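Lipoprotein, putative (Bacillus anthracis, PDB 4O4A) is a putative lipoprotein of unknown function, belonging to the DUF6843 family and possibly involved in lipid binding. Local coordinates at residues Y32-P35 with E36-G40. Sequence-based numbering, arbitrary orientation.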
ATOM      1  N   TYR B  32      -3.212   4.993  34.460  1.00 36.87           N
ATOM      2  CA  TYR B  32      -3.673   5.251  33.109  1.00 36.81           C
ATOM      3  C   TYR B  32      -4.898   4.406  32.840  1.00 36.07           C
ATOM      4  O   TYR B  32      -4.855   3.198  32.997  1.00 34.38           O
ATOM      5  CB  TYR B  32      -2.585   4.915  32.091  1.00 34.54           C
ATOM      6  CG  TYR B  32      -1.358   5.774  32.216  1.00 34.80           C
ATOM      7  CD1 TYR B  32      -1.253   6.970  31.522  1.00 38.15           C
ATOM      8  CD2 TYR B  32      -0.302   5.404  33.043  1.00 34.63           C
ATOM      9  CE1 TYR B  32      -0.115   7.761  31.635  1.00 38.67           C
ATOM     10  CE2 TYR B  32       0.832   6.190  33.178  1.00 35.30           C
ATOM     11  CZ  TYR B  32       0.922   7.364  32.469  1.00 37.26           C
ATOM     12  OH  TYR B  32       2.044   8.138  32.589  1.00 37.78           O
ATOM     13  N   LEU B  33      -5.985   5.052  32.433  1.00 36.26           N
ATOM     14  CA  LEU B  33      -7.217   4.355  32.107  1.00 36.98           C
ATOM     15  C   LEU B  33      -7.417   4.393  30.606  1.00 39.02           C
ATOM     16  O   LEU B  33      -7.590   5.461  30.023  1.00 43.02           O
ATOM     17  CB  LEU B  33      -8.391   5.020  32.796  1.00 38.26           C
ATOM     18  CG  LEU B  33      -8.228   5.153  34.305  1.00 38.56           C
ATOM     19  CD1 LEU B  33      -9.444   5.830  34.906  1.00 40.17           C
ATOM     20  CD2 LEU B  33      -8.006   3.798  34.956  1.00 38.72           C
ATOM     21  N   ILE B  34      -7.360   3.224  29.982  1.00 40.46           N
ATOM     22  CA  ILE B  34      -7.522   3.107  28.552  1.00 43.47           C
ATOM     23  C   ILE B  34      -8.877   2.471  28.206  1.00 45.50           C
ATOM     24  O   ILE B  34      -9.278   1.480  28.809  1.00 48.92           O
ATOM     25  CB  ILE B  34      -6.434   2.183  27.931  1.00 43.12           C
ATOM     26  CG1 ILE B  34      -5.026   2.743  28.096  1.00 42.36           C
ATOM     27  CG2 ILE B  34      -6.679   2.007  26.446  1.00 47.64           C
ATOM     28  CD1 ILE B  34      -4.420   2.536  29.452  1.00 46.11           C
ATOM     29  N   PRO B  35      -9.586   3.025  27.224  1.00 45.97           N
ATOM     30  CA  PRO B  35     -10.817   2.347  26.821  1.00 49.00           C
ATOM     31  C   PRO B  35     -10.486   0.931  26.359  1.00 47.98           C
ATOM     32  O   PRO B  35      -9.577   0.743  25.559  1.00 46.92           O
ATOM     33  CB  PRO B  35     -11.318   3.207  25.667  1.00 49.08           C
ATOM     34  CG  PRO B  35     -10.841   4.572  26.011  1.00 48.63           C
ATOM     35  CD  PRO B  35      -9.480   4.365  26.630  1.00 47.44           C
ATOM     36  N   GLU B  36     -11.222  -0.053  26.858  1.00 50.78           N
ATOM     37  CA  GLU B  36     -10.936  -1.466  26.557  1.00 55.95           C
ATOM     38  C   GLU B  36     -10.830  -1.834  25.085  1.00 57.12           C
ATOM     39  O   GLU B  36     -10.061  -2.721  24.721  1.00 53.02           O
ATOM     40  CB  GLU B  36     -11.986  -2.364  27.199  1.00 59.15           C
ATOM     41  CG  GLU B  36     -13.379  -2.203  26.631  1.00 62.35           C
ATOM     42  CD  GLU B  36     -14.385  -3.091  27.320  1.00 69.87           C
ATOM     43  OE1 GLU B  36     -13.995  -3.812  28.269  1.00 68.22           O
ATOM     44  OE2 GLU B  36     -15.571  -3.060  26.916  1.00 79.39           O
ATOM     45  N   GLU B  37     -11.608  -1.166  24.246  1.00 59.77           N
ATOM     46  CA  GLU B  37     -11.597  -1.471  22.826  1.00 66.27           C
ATOM     47  C   GLU B  37     -10.444  -0.819  22.065  1.00 59.38           C
ATOM     48  O   GLU B  37     -10.170  -1.196  20.924  1.00 60.13           O
ATOM     49  CB  GLU B  37     -12.962  -1.133  22.174  1.00 75.86           C
ATOM     50  CG  GLU B  37     -13.488   0.300  22.375  1.00 84.40           C
ATOM     51  CD  GLU B  37     -14.139   0.552  23.746  1.00 92.36           C
ATOM     52  OE1 GLU B  37     -13.777   1.554  24.410  1.00 94.35           O
ATOM     53  OE2 GLU B  37     -15.005  -0.249  24.166  1.00 96.00           O
ATOM     54  N   TYR B  38      -9.747   0.127  22.691  1.00 53.50           N
ATOM     55  CA  TYR B  38      -8.658   0.829  22.009  1.00 48.54           C
ATOM     56  C   TYR B  38      -7.355   0.061  21.928  1.00 45.78           C
ATOM     57  O   TYR B  38      -6.979  -0.684  22.838  1.00 46.23           O
ATOM     58  CB  TYR B  38      -8.369   2.163  22.668  1.00 45.72           C
ATOM     59  CG  TYR B  38      -7.389   3.002  21.874  1.00 42.70           C
ATOM     60  CD1 TYR B  38      -7.826   3.773  20.788  1.00 42.82           C
ATOM     61  CD2 TYR B  38      -6.036   3.028  22.193  1.00 39.23           C
ATOM     62  CE1 TYR B  38      -6.945   4.538  20.051  1.00 39.53           C
ATOM     63  CE2 TYR B  38      -5.152   3.793  21.462  1.00 38.16           C
ATOM     64  CZ  TYR B  38      -5.621   4.546  20.395  1.00 38.47           C
ATOM     65  OH  TYR B  38      -4.763   5.302  19.669  1.00 38.29           O
ATOM     66  N   GLU B  39      -6.672   0.256  20.809  1.00 44.87           N
ATOM     67  CA  GLU B  39      -5.391  -0.365  20.578  1.00 46.00           C
ATOM     68  C   GLU B  39      -4.582   0.625  19.781  1.00 44.02           C
ATOM     69  O   GLU B  39      -5.093   1.241  18.855  1.00 40.54           O
ATOM     70  CB  GLU B  39      -5.551  -1.688  19.824  1.00 53.46           C
ATOM     71  CG  GLU B  39      -4.284  -2.541  19.764  1.00 62.85           C
ATOM     72  CD  GLU B  39      -4.542  -3.969  19.270  1.00 74.86           C
ATOM     73  OE1 GLU B  39      -5.596  -4.207  18.633  1.00 76.25           O
ATOM     74  OE2 GLU B  39      -3.697  -4.861  19.545  1.00 72.86           O
ATOM     75  N   GLY B  40      -3.327   0.816  20.166  1.00 42.73           N
ATOM     76  CA  GLY B  40      -2.470   1.701  19.420  1.00 39.95           C
ATOM     77  C   GLY B  40      -1.769   2.760  20.219  1.00 38.80           C
ATOM     78  O   GLY B  40      -1.522   2.604  21.405  1.00 41.80           O
TER
HETATM   79  O   HOH W   1      -7.428  -1.335  25.412  1.00 49.99           O
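A type I beta turn runs from Pro-35 to Tyr-38, with Glu-36 and Glu-37 at its two corners. It ends strand 30-35 and starts the short link to strand 40-45. These strands belong to different sheets, so the turn leads the chain from the five-stranded mixed sheet to the four-stranded one. Its closing bond runs from Tyr-38 N to Pro-35 O, at 2.9 Å, with an N-H...O angle of 156°. Water 1 lies 3.0 Å from Pro-35 O and 2.7 Å from Tyr-38 O, placed to donate to either. It has more acceptors nearby than protons to give. If it donates to both, it bridges the first and last residues of the turn, and Pro-35 O then accepts a second bond.

Tyr-38 CB packs against the last two strand residues, 4.1 Å from Ile-34 CG2 and 4.3 Å from Pro-35 CB. With chi1 at -172°, CG of Tyr-38 lies opposite its backbone N, and the ring extends away from the strand. Tyr-38 OH is hydrogen-bonded to Asp-41 O, at the start of the next strand. On the strand side, Leu-33 and Ile-34 are buried, and Leu-33 packs on side chains of strands 60-64 and 86-90.

The corner residues are exposed. Glu-36 directs its extended chain away from Pro-35 and touches Thr-89 and Asn-91. The chain of Glu-37 bends at chi2 (-79°), which brings OE1 back alongside Pro-35 CB.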